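Local structure of tetrapyrrole methylase family protein (Chlorobaculum tepidum, 3HH1) at residues A[26-32]-A[50-55]; A[32-37]-A[80-85]. The protein probably catalyses, as part of full-length RsmI, the S-adenosylmethionine-dependent 2'-O-methylation of a cytidine ribose in 16S rRNA, this chain being its N-terminal tetrapyrrole-methylase-type piece. All blocks are in the same frame, centred on the assembly; numbering follows the deposited sequence. Where two conformers were deposited one is given.

Interaction 1 of 2, residues A[26-32]-A[50-55]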
ATOM      1  N   VAL A  26       7.205  10.256  13.859  1.00 15.09           N
ATOM      2  CA  VAL A  26       8.335   9.793  14.685  1.00 15.42           C
ATOM      3  C   VAL A  26       7.824   9.374  16.075  1.00 16.35           C
ATOM      4  O   VAL A  26       8.258   8.369  16.629  1.00 16.81           O
ATOM      5  CB  VAL A  26       9.445  10.893  14.765  1.00 14.53           C
ATOM      6  CG1 VAL A  26      10.597  10.470  15.666  1.00 17.33           C
ATOM      7  CG2 VAL A  26       9.985  11.245  13.345  1.00 14.66           C
ATOM      8  N   ASN A  27       6.887  10.119  16.609  1.00 15.92           N
ATOM      9  CA  ASN A  27       6.366   9.844  17.954  1.00 18.20           C
ATOM     10  C   ASN A  27       5.612   8.520  17.937  1.00 17.15           C
ATOM     11  O   ASN A  27       5.664   7.763  18.902  1.00 17.25           O
ATOM     12  CB  ASN A  27       5.474  10.957  18.402  1.00 17.78           C
ATOM     13  CG  ASN A  27       5.265  10.987  19.889  1.00 23.69           C
ATOM     14  OD1 ASN A  27       4.157  10.854  20.354  1.00 28.30           O
ATOM     15  ND2 ASN A  27       6.329  11.174  20.629  1.00 25.69           N
ATOM     16  N   THR A  28       4.918   8.268  16.836  1.00 16.45           N
ATOM     17  CA  THR A  28       4.213   7.006  16.647  1.00 16.54           C
ATOM     18  C   THR A  28       5.158   5.836  16.709  1.00 17.31           C
ATOM     19  O   THR A  28       4.890   4.869  17.448  1.00 17.93           O
ATOM     20  CB  THR A  28       3.389   6.975  15.359  1.00 18.01           C
ATOM     21  OG1 THR A  28       2.418   8.041  15.427  1.00 18.99           O
ATOM     22  CG2 THR A  28       2.667   5.576  15.204  1.00 16.64           C
ATOM     23  N   LEU A  29       6.268   5.921  15.988  1.00 16.37           N
ATOM     24  CA  LEU A  29       7.277   4.883  16.006  1.00 17.33           C
ATOM     25  C   LEU A  29       7.927   4.781  17.384  1.00 18.10           C
ATOM     26  O   LEU A  29       8.170   3.679  17.881  1.00 19.33           O
ATOM     27  CB  LEU A  29       8.364   5.175  14.992  1.00 17.01           C
ATOM     28  CG  LEU A  29       7.881   5.208  13.536  1.00 18.63           C
ATOM     29  CD1 LEU A  29       9.059   5.622  12.657  1.00 22.33           C
ATOM     30  CD2 LEU A  29       7.255   3.927  13.029  1.00 21.77           C
ATOM     31  N   ARG A  30       8.191   5.938  17.996  1.00 16.47           N
ATOM     32  CA  ARG A  30       8.895   5.949  19.276  1.00 17.19           C
ATOM     33  C   ARG A  30       8.134   5.171  20.362  1.00 16.80           C
ATOM     34  O   ARG A  30       8.759   4.460  21.192  1.00 16.96           O
ATOM     35  CB  ARG A  30       9.158   7.402  19.685  1.00 17.08           C
ATOM     36  CG  ARG A  30      10.045   7.542  20.842  1.00 19.37           C
ATOM     37  CD  ARG A  30      10.277   8.997  21.248  1.00 22.77           C
ATOM     38  NE  ARG A  30      10.772   9.878  20.202  1.00 22.81           N
ATOM     39  CZ  ARG A  30      12.031   9.938  19.766  1.00 25.99           C
ATOM     40  NH1 ARG A  30      12.342  10.812  18.829  1.00 28.37           N
ATOM     41  NH2 ARG A  30      12.983   9.150  20.245  1.00 24.86           N
ATOM     42  N   ASN A  31       6.809   5.335  20.386  1.00 16.53           N
ATOM     43  CA  ASN A  31       5.978   4.778  21.445  1.00 16.28           C
ATOM     44  C   ASN A  31       5.175   3.546  21.108  1.00 16.37           C
ATOM     45  O   ASN A  31       4.341   3.127  21.888  1.00 15.82           O
ATOM     46  CB  ASN A  31       5.050   5.892  21.969  1.00 16.09           C
ATOM     47  CG  ASN A  31       5.868   7.090  22.537  1.00 17.78           C
ATOM     48  OD1 ASN A  31       6.982   6.904  23.090  1.00 22.10           O
ATOM     49  ND2 ASN A  31       5.324   8.299  22.406  1.00 20.02           N
ATOM     50  N   ALA A  32       5.416   2.965  19.930  1.00 16.80           N
ATOM     51  CA  ALA A  32       4.677   1.788  19.494  1.00 17.43           C
ATOM     52  C   ALA A  32       4.993   0.604  20.342  1.00 17.38           C
ATOM     53  O   ALA A  32       6.106   0.470  20.817  1.00 17.77           O
ATOM     54  CB  ALA A  32       5.038   1.464  18.001  1.00 17.58           C
ATOM     55  N   PHE A  50      16.695   8.380  15.047  1.00 23.56           N
ATOM     56  CA  PHE A  50      15.819   9.178  15.911  1.00 24.53           C
ATOM     57  C   PHE A  50      16.027   8.861  17.388  1.00 25.59           C
ATOM     58  O   PHE A  50      15.268   9.344  18.252  1.00 27.16           O
ATOM     59  CB  PHE A  50      14.380   8.964  15.551  1.00 24.32           C
ATOM     60  CG  PHE A  50      13.992   9.552  14.242  1.00 22.79           C
ATOM     61  CD1 PHE A  50      14.031  10.912  14.037  1.00 23.77           C
ATOM     62  CD2 PHE A  50      13.522   8.751  13.232  1.00 21.92           C
ATOM     63  CE1 PHE A  50      13.671  11.440  12.816  1.00 23.09           C
ATOM     64  CE2 PHE A  50      13.136   9.277  12.043  1.00 25.02           C
ATOM     65  CZ  PHE A  50      13.205  10.642  11.837  1.00 22.39           C
ATOM     66  N   GLY A  51      17.030   8.048  17.679  1.00 25.76           N
ATOM     67  CA  GLY A  51      17.321   7.645  19.050  1.00 26.47           C
ATOM     68  C   GLY A  51      16.214   6.829  19.698  1.00 26.60           C
ATOM     69  O   GLY A  51      15.928   6.987  20.894  1.00 26.26           O
ATOM     70  N   ILE A  52      15.600   5.953  18.912  1.00 25.65           N
ATOM     71  CA  ILE A  52      14.552   5.067  19.378  1.00 24.69           C
ATOM     72  C   ILE A  52      15.268   3.774  19.744  1.00 24.49           C
ATOM     73  O   ILE A  52      15.775   3.051  18.884  1.00 27.86           O
ATOM     74  CB  ILE A  52      13.430   4.932  18.313  1.00 22.37           C
ATOM     75  CG1 ILE A  52      12.758   6.308  18.106  1.00 24.47           C
ATOM     76  CG2 ILE A  52      12.408   3.791  18.655  1.00 23.35           C
ATOM     77  CD1 ILE A  52      11.818   6.405  16.872  1.00 23.39           C
ATOM     78  N   GLU A  53      15.336   3.503  21.034  1.00 23.94           N
ATOM     79  CA  GLU A  53      16.078   2.376  21.572  1.00 23.98           C
ATOM     80  C   GLU A  53      15.190   1.330  22.206  1.00 22.82           C
ATOM     81  O   GLU A  53      14.199   1.670  22.836  1.00 23.77           O
ATOM     82  CB  GLU A  53      17.018   2.851  22.671  1.00 24.76           C
ATOM     83  CG  GLU A  53      18.149   3.699  22.202  1.00 28.01           C
ATOM     84  CD  GLU A  53      18.972   4.118  23.386  1.00 33.50           C
ATOM     85  OE1 GLU A  53      18.548   5.097  24.038  1.00 38.26           O
ATOM     86  OE2 GLU A  53      19.983   3.439  23.688  1.00 35.31           O
ATOM     87  N   GLY A  54      15.593   0.082  22.051  1.00 22.03           N
ATOM     88  CA  GLY A  54      15.013  -1.048  22.759  1.00 21.44           C
ATOM     89  C   GLY A  54      13.673  -1.520  22.218  1.00 21.02           C
ATOM     90  O   GLY A  54      12.996  -2.310  22.862  1.00 21.37           O
ATOM     91  N   LYS A  55      13.285  -1.058  21.037  1.00 20.04           N
ATOM     92  CA  LYS A  55      12.007  -1.389  20.465  1.00 20.56           C
ATOM     93  C   LYS A  55      11.888  -2.862  20.030  1.00 19.91           C
ATOM     94  O   LYS A  55      12.789  -3.414  19.391  1.00 20.21           O
ATOM     95  CB  LYS A  55      11.806  -0.489  19.269  1.00 20.81           C
ATOM     96  CG  LYS A  55      10.444  -0.461  18.651  1.00 22.33           C
ATOM     97  CD  LYS A  55       9.301  -0.012  19.587  1.00 24.24           C
ATOM     98  CE  LYS A  55       9.406   1.410  20.009  1.00 22.28           C
ATOM     99  NZ  LYS A  55       8.533   1.686  21.169  1.00 19.94           N
TER
HETATM  100  O   HOH W   1      13.012   7.549  22.549  1.00 33.83           O

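Interaction 2 of 2, residues A[32-37]-A[80-85]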
ATOM      1  N   ALA A  32       5.416   2.965  19.930  1.00 16.80           N
ATOM      2  CA  ALA A  32       4.677   1.788  19.494  1.00 17.43           C
ATOM      3  C   ALA A  32       4.993   0.604  20.342  1.00 17.38           C
ATOM      4  O   ALA A  32       6.106   0.470  20.817  1.00 17.77           O
ATOM      5  CB  ALA A  32       5.038   1.464  18.001  1.00 17.58           C
ATOM      6  N   GLY A  33       4.030  -0.300  20.501  1.00 17.91           N
ATOM      7  CA  GLY A  33       4.289  -1.542  21.231  1.00 17.99           C
ATOM      8  C   GLY A  33       5.286  -2.406  20.479  1.00 17.27           C
ATOM      9  O   GLY A  33       6.049  -3.160  21.092  1.00 17.82           O
ATOM     10  N   ALA A  34       5.286  -2.314  19.154  1.00 16.33           N
ATOM     11  CA  ALA A  34       6.276  -3.061  18.335  1.00 15.70           C
ATOM     12  C   ALA A  34       6.293  -2.393  17.002  1.00 17.17           C
ATOM     13  O   ALA A  34       5.328  -1.709  16.631  1.00 15.94           O
ATOM     14  CB  ALA A  34       5.881  -4.547  18.157  1.00 16.77           C
ATOM     15  N   ILE A  35       7.375  -2.601  16.270  1.00 16.41           N
ATOM     16  CA  ILE A  35       7.471  -2.084  14.927  1.00 17.28           C
ATOM     17  C   ILE A  35       7.599  -3.271  14.003  1.00 17.57           C
ATOM     18  O   ILE A  35       8.467  -4.114  14.221  1.00 20.00           O
ATOM     19  CB  ILE A  35       8.659  -1.123  14.823  1.00 18.29           C
ATOM     20  CG1 ILE A  35       8.366   0.148  15.674  1.00 18.92           C
ATOM     21  CG2 ILE A  35       8.969  -0.771  13.341  1.00 18.29           C
ATOM     22  CD1 ILE A  35       9.357   1.223  15.577  1.00 24.72           C
ATOM     23  N   ALA A  36       6.751  -3.336  12.978  1.00 18.40           N
ATOM     24  CA  ALA A  36       6.774  -4.449  12.004  1.00 18.37           C
ATOM     25  C   ALA A  36       7.391  -3.919  10.746  1.00 19.69           C
ATOM     26  O   ALA A  36       7.099  -2.780  10.319  1.00 18.60           O
ATOM     27  CB  ALA A  36       5.364  -4.937  11.725  1.00 19.25           C
ATOM     28  N   CYS A  37       8.270  -4.703  10.133  1.00 19.58           N
ATOM     29  CA  CYS A  37       8.959  -4.185   8.988  1.00 22.31           C
ATOM     30  C   CYS A  37       9.412  -5.324   8.136  1.00 22.97           C
ATOM     31  O   CYS A  37       9.615  -6.431   8.623  1.00 22.62           O
ATOM     32  CB  CYS A  37      10.162  -3.333   9.411  1.00 22.65           C
ATOM     33  SG  CYS A  37      11.317  -4.229  10.488  1.00 32.03           S
ATOM     34  N   SER A  80      -2.304  -3.432  22.274  1.00 20.76           N
ATOM     35  CA  SER A  80      -1.089  -2.691  22.010  1.00 21.42           C
ATOM     36  C   SER A  80      -1.101  -2.182  20.575  1.00 20.15           C
ATOM     37  O   SER A  80      -1.427  -2.940  19.656  1.00 21.19           O
ATOM     38  CB  SER A  80       0.102  -3.609  22.191  1.00 21.56           C
ATOM     39  OG  SER A  80       1.300  -2.940  21.929  1.00 24.68           O
ATOM     40  N   ASP A  81      -0.733  -0.927  20.358  1.00 18.81           N
ATOM     41  CA  ASP A  81      -0.488  -0.480  19.002  1.00 18.96           C
ATOM     42  C   ASP A  81       0.745  -1.122  18.399  1.00 17.72           C
ATOM     43  O   ASP A  81       1.680  -1.507  19.111  1.00 20.52           O
ATOM     44  CB  ASP A  81      -0.354   1.024  18.984  1.00 19.64           C
ATOM     45  CG  ASP A  81      -1.534   1.702  19.625  1.00 23.21           C
ATOM     46  OD1 ASP A  81      -2.625   1.057  19.707  1.00 29.88           O
ATOM     47  OD2 ASP A  81      -1.377   2.874  20.065  1.00 26.90           O
ATOM     48  N   VAL A  82       0.742  -1.216  17.085  1.00 17.45           N
ATOM     49  CA  VAL A  82       1.886  -1.685  16.319  1.00 16.62           C
ATOM     50  C   VAL A  82       2.081  -0.716  15.168  1.00 16.69           C
ATOM     51  O   VAL A  82       1.094  -0.269  14.613  1.00 15.00           O
ATOM     52  CB  VAL A  82       1.619  -3.110  15.764  1.00 16.66           C
ATOM     53  CG1 VAL A  82       2.741  -3.558  14.822  1.00 14.75           C
ATOM     54  CG2 VAL A  82       1.449  -4.108  16.911  1.00 17.56           C
ATOM     55  N   ALA A  83       3.339  -0.399  14.813  1.00 15.59           N
ATOM     56  CA  ALA A  83       3.611   0.462  13.687  1.00 16.09           C
ATOM     57  C   ALA A  83       4.215  -0.393  12.585  1.00 15.23           C
ATOM     58  O   ALA A  83       5.178  -1.080  12.835  1.00 16.80           O
ATOM     59  CB  ALA A  83       4.588   1.601  14.076  1.00 16.05           C
ATOM     60  N   LEU A  84       3.597  -0.399  11.418  1.00 16.96           N
ATOM     61  CA  LEU A  84       4.161  -1.064  10.233  1.00 16.95           C
ATOM     62  C   LEU A  84       4.875   0.026   9.419  1.00 16.99           C
ATOM     63  O   LEU A  84       4.262   1.009   9.027  1.00 15.92           O
ATOM     64  CB  LEU A  84       3.029  -1.703   9.411  1.00 17.32           C
ATOM     65  CG  LEU A  84       3.410  -2.283   8.049  1.00 19.06           C
ATOM     66  CD1 LEU A  84       4.466  -3.325   8.197  1.00 20.42           C
ATOM     67  CD2 LEU A  84       2.122  -2.866   7.458  1.00 23.16           C
ATOM     68  N   VAL A  85       6.174  -0.149   9.199  0.50 17.38           N
ATOM     69  CA  VAL A  85       6.903   0.789   8.395  0.50 18.56           C
ATOM     70  C   VAL A  85       6.883   0.287   6.961  0.50 19.97           C
ATOM     71  O   VAL A  85       6.944  -0.910   6.688  0.50 18.99           O
ATOM     72  CB  VAL A  85       8.333   1.011   8.901  0.50 18.88           C
ATOM     73  CG1 VAL A  85       8.288   1.608  10.321  0.50 18.36           C
ATOM     74  CG2 VAL A  85       9.094  -0.264   8.882  0.50 19.69           C
TER

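Interaction 1 of 2, residues A[26-32]-A[50-55]
K55 NZ joins the loop 50-55 to the C-terminal end of helix 23-31 by two hydrogen bonds, to A32 O at 2.7 Å and to R30 O at 2.8 Å. The ammonium lies in the carbonyl plane of A32, on a lone pair, but stands above that of R30. The lysine chain leaves with CG anti to the backbone N (chi1 -169°) and then bends at chi2 and chi3, which curls CE against L29 O and brings NZ between its two acceptors. R30 itself donates the other way: its NH2 gives a hydrogen bond to F50 O (3.0 Å, 150° at the hydrogen), and NH1 adds a weak one to the same oxygen. A water accepts from NH2 and reaches G51 O weakly. I52 CG1 lies over one face of the guanidinium, 3.6 Å from R30 NH2, while I52 CD1 rests on the helix backbone at R30 and on L29 CB. One turn earlier in the helix, V26 lays both methyls over one face of the F50 ring; CG2 makes a CH-pi contact 3.8 Å from the centroid and 19° off the normal.

F50 and G51 are placed by the end of helix 40-49, where G51, with its positive phi, is the C-prime residue of a Schellman motif. L47 of that helix backs I52, L46 packs on L29, and M21 touches both V26 and F50. Outside the two segments, R30 NE has a long, weak ion pair with a sulfate ion, probably from the crystallisation liquor. With carbonyls at the end of one helix receiving a lysine, and a carbonyl just past another receiving an arginine, the two cations would probably offset the negative ends of both helix dipoles.

Interaction 2 of 2, residues A[32-37]-A[80-85]
A36 sits at the tight centre of the contact: its N donates to A83 O (2.8 Å), and its O accepts from V85 N. A83 N bonds to A34 O at 3.0 Å, and CA-H...O contacts from V82, I35 and L84 fill in between. I35 and A83 point to the face covered by helices 23-31 and 40-49, where A32 CB packs against A83 CB at 4.0 Å; on the other face L84 CD1 meets A36 CB, also at 4.0 Å, with M100 of helix 98-106 beyond. Strands 34-37 and 82-85, 26° apart in direction, are thus parallel neighbours inside the five-stranded sheet of this alpha/beta domain. Toward G33 the pairing slackens. G33 N reaches D81 O from above the carbonyl plane, 131° at the hydrogen, while S80 OG donates to that oxygen from the opposite face at 3.2 Å. With OG anti to the backbone N (chi1 179°), the S80 hydroxyl also lies 3.4 Å from G33 CA. Replacing S80 by an alanine would probably cost D81 O its hydroxyl donor, leaving the bent G33 bond less supported, and open a small gap beside G33 CA. D81 OD1 is held by T7 N.

In the fold
Interactions 1 and 2, centred 10 Å apart, adjoin within one alpha/beta unit: helix 23-31 is followed by strand 34-37, and A32, in the short link between them, belongs to both. L29 is the main bridge, its CD2 lying 3.7 Å from A83 CB and its O 3.6 Å from I35 CD1. From the loop side, K55 CG approaches I35 CD1 at 3.7 Å, which brings the aliphatic part of the lysine onto the sheet. The two contacts differ in burial. The centre of interaction 2 lies about 4 Å from the chain centre, that of the partly buried interaction 1 about 11 Å; there the R30 side chain comes within about 3 Å of the sulfate, nearest atoms, an ion probably from the crystallisation liquor.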